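Local coordinates for serine racemase (Enterococcus faecalis, PDB 4ECL), which is the cytoplasmic part of an alanine-racemase-family protein, pairing a TIM-barrel-like N-terminal domain with a beta-rich C-terminal domain, at residues L144-F147 against S148-H151; Y183-L186 against D187-S191; Y298-G302 against G303-P307. All coordinates share one frame; numbering follows the deposited sequence.

Interaction 1: L144-F147 against S148-H151; sequences LAAF and SLKH
Ser148 and Leu149 follow directly on the last turn of helix 140-146, and both come back to it. Ser148 N donates to Ala145 O at 2.9 Å, with an N-H...O angle of 156°. Phe147 N bonds to Leu144 O in the same i to i+3 manner. Two successive bonds of this short span lie at the C-terminal end of the helix.

Beyond them the chain leaves the helix, and a water takes over. It donates to Ala146 O at 2.7 Å and accepts from Leu149 N at 2.9 Å. The water thus bridges a carbonyl of the last turn to an amide that stands 3.8 Å from that oxygen, too distant to reach it directly.

The side chain of Leu149 lies back against the same turn. Its CG sits beside the backbone N, anti to the carbonyl carbon (chi1 -65°). This brings CD1 to 3.9 Å from Ala146 CA and 4.5 Å from Ala146 CB. The contact is light, one methyl alongside the helix end. Ser148 is exposed.

This is plain surface packing in the loop that leads from helix 140-146 to strand 152-158. Leu149 also rests on Ser110, Leu111 and Asn114 of helix 107-114. Leu144 and Phe147 face helix 169-191 instead, on Leu189. His151 is tied to Asn114, Asp119 and Ile120, where the chain is about to enter strand 152-158. The turn therefore sits between two neighbouring helices and leads helix 140-146 into that strand.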
# COMPACT_ATOMS: atom_id res chain seq x y z
N LEU A 144 -12.78 21.11 30.88
CA LEU A 144 -12.67 22.51 31.25
C LEU A 144 -11.24 22.82 31.71
O LEU A 144 -10.70 23.89 31.41
CB LEU A 144 -13.69 22.85 32.34
CG LEU A 144 -13.64 24.27 32.89
CD1 LEU A 144 -13.84 25.28 31.77
CD2 LEU A 144 -14.68 24.46 33.98
N ALA A 145 -10.63 21.89 32.43
CA ALA A 145 -9.26 22.04 32.88
C ALA A 145 -8.29 22.18 31.70
O ALA A 145 -7.29 22.91 31.78
CB ALA A 145 -8.86 20.88 33.77
N ALA A 146 -8.59 21.49 30.60
CA ALA A 146 -7.73 21.54 29.43
C ALA A 146 -7.74 22.94 28.83
O ALA A 146 -6.83 23.32 28.09
CB ALA A 146 -8.17 20.52 28.40
N PHE A 147 -8.78 23.71 29.16
CA PHE A 147 -8.87 25.09 28.70
C PHE A 147 -8.09 26.06 29.58
O PHE A 147 -8.08 27.27 29.33
CB PHE A 147 -10.34 25.53 28.64
CG PHE A 147 -11.04 25.14 27.39
CD1 PHE A 147 -10.97 25.94 26.26
CD2 PHE A 147 -11.78 23.97 27.33
CE1 PHE A 147 -11.61 25.58 25.09
CE2 PHE A 147 -12.43 23.60 26.16
CZ PHE A 147 -12.35 24.41 25.04
N SER A 148 -7.43 25.53 30.61
CA SER A 148 -6.63 26.35 31.50
C SER A 148 -5.18 25.90 31.57
O SER A 148 -4.50 26.12 32.57
CB SER A 148 -7.24 26.36 32.91
OG SER A 148 -8.59 26.80 32.87
N LEU A 149 -4.69 25.28 30.50
CA LEU A 149 -3.28 24.91 30.42
C LEU A 149 -2.44 26.05 29.85
O LEU A 149 -2.77 26.63 28.81
CB LEU A 149 -3.10 23.64 29.61
CG LEU A 149 -3.75 22.44 30.30
CD1 LEU A 149 -3.86 21.26 29.38
CD2 LEU A 149 -2.93 22.09 31.54
N LYS A 150 -1.35 26.37 30.55
CA LYS A 150 -0.52 27.54 30.28
C LYS A 150 0.06 27.62 28.86
O LYS A 150 0.14 28.71 28.28
CB LYS A 150 0.61 27.58 31.32
CG LYS A 150 1.77 28.51 31.01
CD LYS A 150 2.82 28.37 32.12
CE LYS A 150 4.03 29.25 31.88
NZ LYS A 150 5.05 29.05 32.96
N HIS A 151 0.46 26.49 28.30
CA HIS A 151 1.14 26.51 27.01
C HIS A 151 0.27 26.02 25.86
O HIS A 151 0.69 26.06 24.70
CB HIS A 151 2.43 25.70 27.07
CG HIS A 151 3.46 26.29 27.99
ND1 HIS A 151 4.19 27.41 27.65
CD2 HIS A 151 3.87 25.92 29.22
CE1 HIS A 151 5.02 27.70 28.64
NE2 HIS A 151 4.84 26.82 29.61
O HOH W 1 -5.63 25.75 27.75

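Interaction 2: Y183-L186 against D187-S191; sequences YKVL and DWLKS
Tyr183 O accepts the amide of Asp187 at the start of four consecutive i to i+4 backbone bonds across this contact. Asp187 N lies 2.8 Å from Tyr183 O. Trp188 N reaches Lys184 O, Leu189 N reaches Val185 O, and Lys190 N reaches Leu186 O. Their N-H...O angles are all above 160°, so the bonds are nearly straight. This is regular alpha-helix.

The series continues with Ser191 N to Asp187 O at 2.9 Å, and Ser191 OG donates to the same oxygen at 3.0 Å. One carbonyl is thus gripped by two donors from a single residue. The hydroxyl comes from above the carbonyl plane, about 40° out of it.

The apolar contacts run along the buried side. Val185 and Leu189 lie side by side and point the same way. Val185 CG1 meets Leu189 CD1 at 3.9 Å. Val185 turns CG1 anti to the backbone N (chi1 169°), which places this methyl on the side of the next turn. Leu186 adds a looser touch, with CD2 at 4.4 Å from Leu189 CD1. On the exposed side, the aliphatic part of Lys190 passes close to the backbone, with CG 3.2 Å from Leu186 O.

The contact forms the C-terminal two and a half turns of helix 169-191, in the beta-alpha-beta unit of strand 152-158, this helix and strand 198-200. Leu186 and Leu189 pack on Ile157 of strand 152-158. Trp188 lies against Asp141 of helix 140-146 and makes a cation-pi contact with Lys140. Tyr183 reaches Ile201 and Cys215 in neighbouring loops.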
# COMPACT_ATOMS: atom_id res chain seq x y z
N TYR A 183 -23.27 18.85 22.24
CA TYR A 183 -23.72 20.19 22.61
C TYR A 183 -24.04 20.30 24.10
O TYR A 183 -23.95 21.38 24.69
CB TYR A 183 -24.89 20.64 21.74
CG TYR A 183 -24.45 20.98 20.33
CD1 TYR A 183 -23.70 22.13 20.09
CD2 TYR A 183 -24.75 20.16 19.26
CE1 TYR A 183 -23.27 22.45 18.81
CE2 TYR A 183 -24.33 20.47 17.97
CZ TYR A 183 -23.59 21.62 17.76
OH TYR A 183 -23.16 21.95 16.49
N LYS A 184 -24.39 19.17 24.71
CA LYS A 184 -24.52 19.13 26.16
C LYS A 184 -23.19 19.56 26.79
O LYS A 184 -23.17 20.38 27.71
CB LYS A 184 -24.95 17.75 26.65
CG LYS A 184 -26.43 17.47 26.46
CD LYS A 184 -26.82 16.11 27.05
CE LYS A 184 -28.33 15.92 27.09
NZ LYS A 184 -28.99 16.13 25.76
N VAL A 185 -22.09 19.01 26.28
CA VAL A 185 -20.76 19.42 26.74
C VAL A 185 -20.54 20.92 26.55
O VAL A 185 -20.10 21.61 27.48
CB VAL A 185 -19.63 18.71 25.98
CG1 VAL A 185 -18.29 19.37 26.31
CG2 VAL A 185 -19.60 17.21 26.31
N LEU A 186 -20.86 21.41 25.36
CA LEU A 186 -20.72 22.83 25.05
C LEU A 186 -21.54 23.72 26.00
O LEU A 186 -21.06 24.74 26.49
CB LEU A 186 -21.11 23.12 23.61
CG LEU A 186 -20.31 22.42 22.51
CD1 LEU A 186 -20.46 23.17 21.20
CD2 LEU A 186 -18.85 22.31 22.89
N ASP A 187 -22.79 23.32 26.26
CA ASP A 187 -23.66 24.08 27.15
C ASP A 187 -23.04 24.12 28.54
O ASP A 187 -22.96 25.17 29.17
CB ASP A 187 -25.04 23.43 27.24
CG ASP A 187 -25.82 23.54 25.96
OD1 ASP A 187 -25.52 24.45 25.15
OD2 ASP A 187 -26.74 22.72 25.76
N TRP A 188 -22.60 22.95 29.00
CA TRP A 188 -21.97 22.84 30.31
C TRP A 188 -20.73 23.72 30.39
O TRP A 188 -20.53 24.43 31.36
CB TRP A 188 -21.63 21.38 30.62
CG TRP A 188 -21.14 21.16 32.03
CD1 TRP A 188 -21.89 20.79 33.10
CD2 TRP A 188 -19.80 21.31 32.50
NE1 TRP A 188 -21.10 20.71 34.22
CE2 TRP A 188 -19.81 21.01 33.88
CE3 TRP A 188 -18.59 21.66 31.90
CZ2 TRP A 188 -18.66 21.05 34.66
CZ3 TRP A 188 -17.45 21.70 32.67
CH2 TRP A 188 -17.49 21.40 34.04
N LEU A 189 -19.88 23.67 29.36
CA LEU A 189 -18.71 24.55 29.31
C LEU A 189 -19.11 26.03 29.39
O LEU A 189 -18.51 26.80 30.15
CB LEU A 189 -17.89 24.29 28.04
CG LEU A 189 -17.13 22.97 27.97
CD1 LEU A 189 -16.46 22.75 26.60
CD2 LEU A 189 -16.11 22.91 29.11
N LYS A 190 -20.12 26.41 28.61
CA LYS A 190 -20.60 27.79 28.61
C LYS A 190 -21.00 28.24 30.01
O LYS A 190 -20.62 29.32 30.48
CB LYS A 190 -21.80 27.92 27.68
CG LYS A 190 -21.45 27.95 26.20
CD LYS A 190 -22.69 28.19 25.35
CE LYS A 190 -23.47 29.39 25.86
NZ LYS A 190 -22.62 30.61 25.95
N SER A 191 -21.76 27.39 30.69
CA SER A 191 -22.22 27.65 32.04
C SER A 191 -21.06 27.89 32.99
O SER A 191 -21.21 28.59 33.99
CB SER A 191 -23.09 26.49 32.51
OG SER A 191 -24.19 26.32 31.62

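Interaction 3: Y298-G302 against G303-P307; sequences YVLIG and GRQAP
Tyr298 and Gln305 stack flat against each other on one face of a short hairpin. The ring and the side-chain amide are only 5° from parallel. Gln305 CD lies 3.6 Å above the ring plane, offset toward the rim. Gln305 CG adds a CH-pi contact, 4.0 Å from the Tyr298 ring centroid. Tyr298 CG sits between the backbone N and the carbonyl carbon (chi1 55°), and the ring is thereby laid across Gln305. The chain of Gln305 is extended beyond CG and spans the ring. Leu300 runs alongside Gln305, with CD2 at 3.9 Å from Gln305 CG.

On the other face Val299, Ile301 and Ala306 are buried. Val299 CG2 meets Ala306 CB at 3.8 Å, and Ile301 CD1 touches the same methyl more loosely. All three residues pack on Val319 of strand 317-320.

Four backbone bonds hold the two strands together. Val299 and Ala306 bond in both directions, with Ala306 N to Val299 O at 2.7 Å. Ile301 and Arg304 form the second hydrogen-bonded pair, again bonded in both directions.

Side-chain packing thins out at the turn, where Gly302 and Arg304 are exposed. Gly302 and Gly303 both have positive phi angles. Gly303 N is hydrogen-bonded to Asp339. Arg304 CG lies 3.4 Å from Gly302 O, and the bent chain then carries the guanidinium away from the first strand.

Strands 298-301 and 304-309 form an antiparallel beta hairpin with a two-residue loop, Gly302 and Gly303, in a type I' turn from Ile301 to Arg304. The hairpin belongs to the mixed sheet of the beta-rich C-terminal domain of the alanine racemase family.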
# COMPACT_ATOMS: atom_id res chain seq x y z
N TYR A 298 -12.06 -5.43 -14.87
CA TYR A 298 -11.60 -5.29 -16.24
C TYR A 298 -10.88 -3.96 -16.33
O TYR A 298 -10.95 -3.15 -15.42
CB TYR A 298 -12.79 -5.33 -17.21
CG TYR A 298 -13.87 -4.31 -16.90
CD1 TYR A 298 -13.76 -3.00 -17.35
CD2 TYR A 298 -15.00 -4.65 -16.15
CE1 TYR A 298 -14.74 -2.06 -17.07
CE2 TYR A 298 -15.98 -3.72 -15.86
CZ TYR A 298 -15.85 -2.43 -16.33
OH TYR A 298 -16.81 -1.48 -16.06
N VAL A 299 -10.18 -3.72 -17.43
CA VAL A 299 -9.64 -2.39 -17.63
C VAL A 299 -10.22 -1.82 -18.91
O VAL A 299 -10.88 -2.52 -19.67
CB VAL A 299 -8.11 -2.41 -17.69
CG1 VAL A 299 -7.54 -2.99 -16.40
CG2 VAL A 299 -7.63 -3.22 -18.89
N LEU A 300 -10.01 -0.53 -19.13
CA LEU A 300 -10.46 0.09 -20.37
C LEU A 300 -9.28 0.31 -21.31
O LEU A 300 -8.29 0.96 -20.96
CB LEU A 300 -11.22 1.39 -20.12
CG LEU A 300 -12.47 1.29 -19.23
CD1 LEU A 300 -13.13 2.66 -19.04
CD2 LEU A 300 -13.47 0.28 -19.76
N ILE A 301 -9.39 -0.25 -22.51
CA ILE A 301 -8.40 -0.03 -23.55
C ILE A 301 -9.14 0.30 -24.84
O ILE A 301 -10.06 -0.43 -25.24
CB ILE A 301 -7.48 -1.24 -23.77
CG1 ILE A 301 -6.63 -1.50 -22.52
CG2 ILE A 301 -6.58 -1.00 -24.97
CD1 ILE A 301 -5.82 -2.80 -22.57
N GLY A 302 -8.76 1.40 -25.47
CA GLY A 302 -9.43 1.87 -26.67
C GLY A 302 -10.93 2.00 -26.47
O GLY A 302 -11.72 1.71 -27.37
N GLY A 303 -11.32 2.40 -25.26
CA GLY A 303 -12.72 2.57 -24.93
C GLY A 303 -13.49 1.28 -24.72
O GLY A 303 -14.71 1.29 -24.63
N ARG A 304 -12.79 0.16 -24.64
CA ARG A 304 -13.46 -1.13 -24.51
C ARG A 304 -13.01 -1.87 -23.24
O ARG A 304 -11.93 -1.60 -22.70
CB ARG A 304 -13.19 -1.99 -25.74
CG ARG A 304 -13.30 -1.24 -27.06
CD ARG A 304 -14.74 -0.88 -27.39
NE ARG A 304 -15.58 -2.07 -27.54
CZ ARG A 304 -16.87 -2.04 -27.86
NH1 ARG A 304 -17.48 -0.87 -28.07
NH2 ARG A 304 -17.56 -3.17 -27.98
N GLN A 305 -13.84 -2.79 -22.77
CA GLN A 305 -13.51 -3.51 -21.54
C GLN A 305 -12.61 -4.70 -21.82
O GLN A 305 -12.90 -5.52 -22.70
CB GLN A 305 -14.78 -3.97 -20.84
CG GLN A 305 -15.71 -2.84 -20.48
CD GLN A 305 -16.92 -3.33 -19.73
OE1 GLN A 305 -17.04 -4.52 -19.44
NE2 GLN A 305 -17.83 -2.41 -19.40
N ALA A 306 -11.51 -4.79 -21.08
CA ALA A 306 -10.57 -5.90 -21.20
C ALA A 306 -10.47 -6.58 -19.85
O ALA A 306 -9.85 -6.04 -18.93
CB ALA A 306 -9.21 -5.40 -21.64
N PRO A 307 -11.09 -7.76 -19.72
CA PRO A 307 -11.12 -8.46 -18.43
C PRO A 307 -9.73 -8.89 -17.99
O PRO A 307 -8.91 -9.29 -18.82
CB PRO A 307 -11.99 -9.69 -18.70
CG PRO A 307 -12.75 -9.37 -19.95
CD PRO A 307 -11.87 -8.46 -20.75

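In the fold
The three interactions come in series along the chain. Interactions 1 and 2 lie in the N-terminal, TIM-barrel-like part, with centres about 16 Å apart. They touch directly. Leu144 CB is 3.9 Å from Trp188 CZ3, and Phe147 CE2 is 4.1 Å from Leu189 CD1. The end of helix 140-146 therefore packs on the end of helix 169-191, with strand 152-158 lying between them in sequence. Interaction 3 belongs to the beta-rich C-terminal part, in a mixed beta-sheet. Its centre is about 58 Å from that of interaction 1 and 56 Å from that of interaction 2. It thus lies on the opposite side of the chain's centre, in a separate fold.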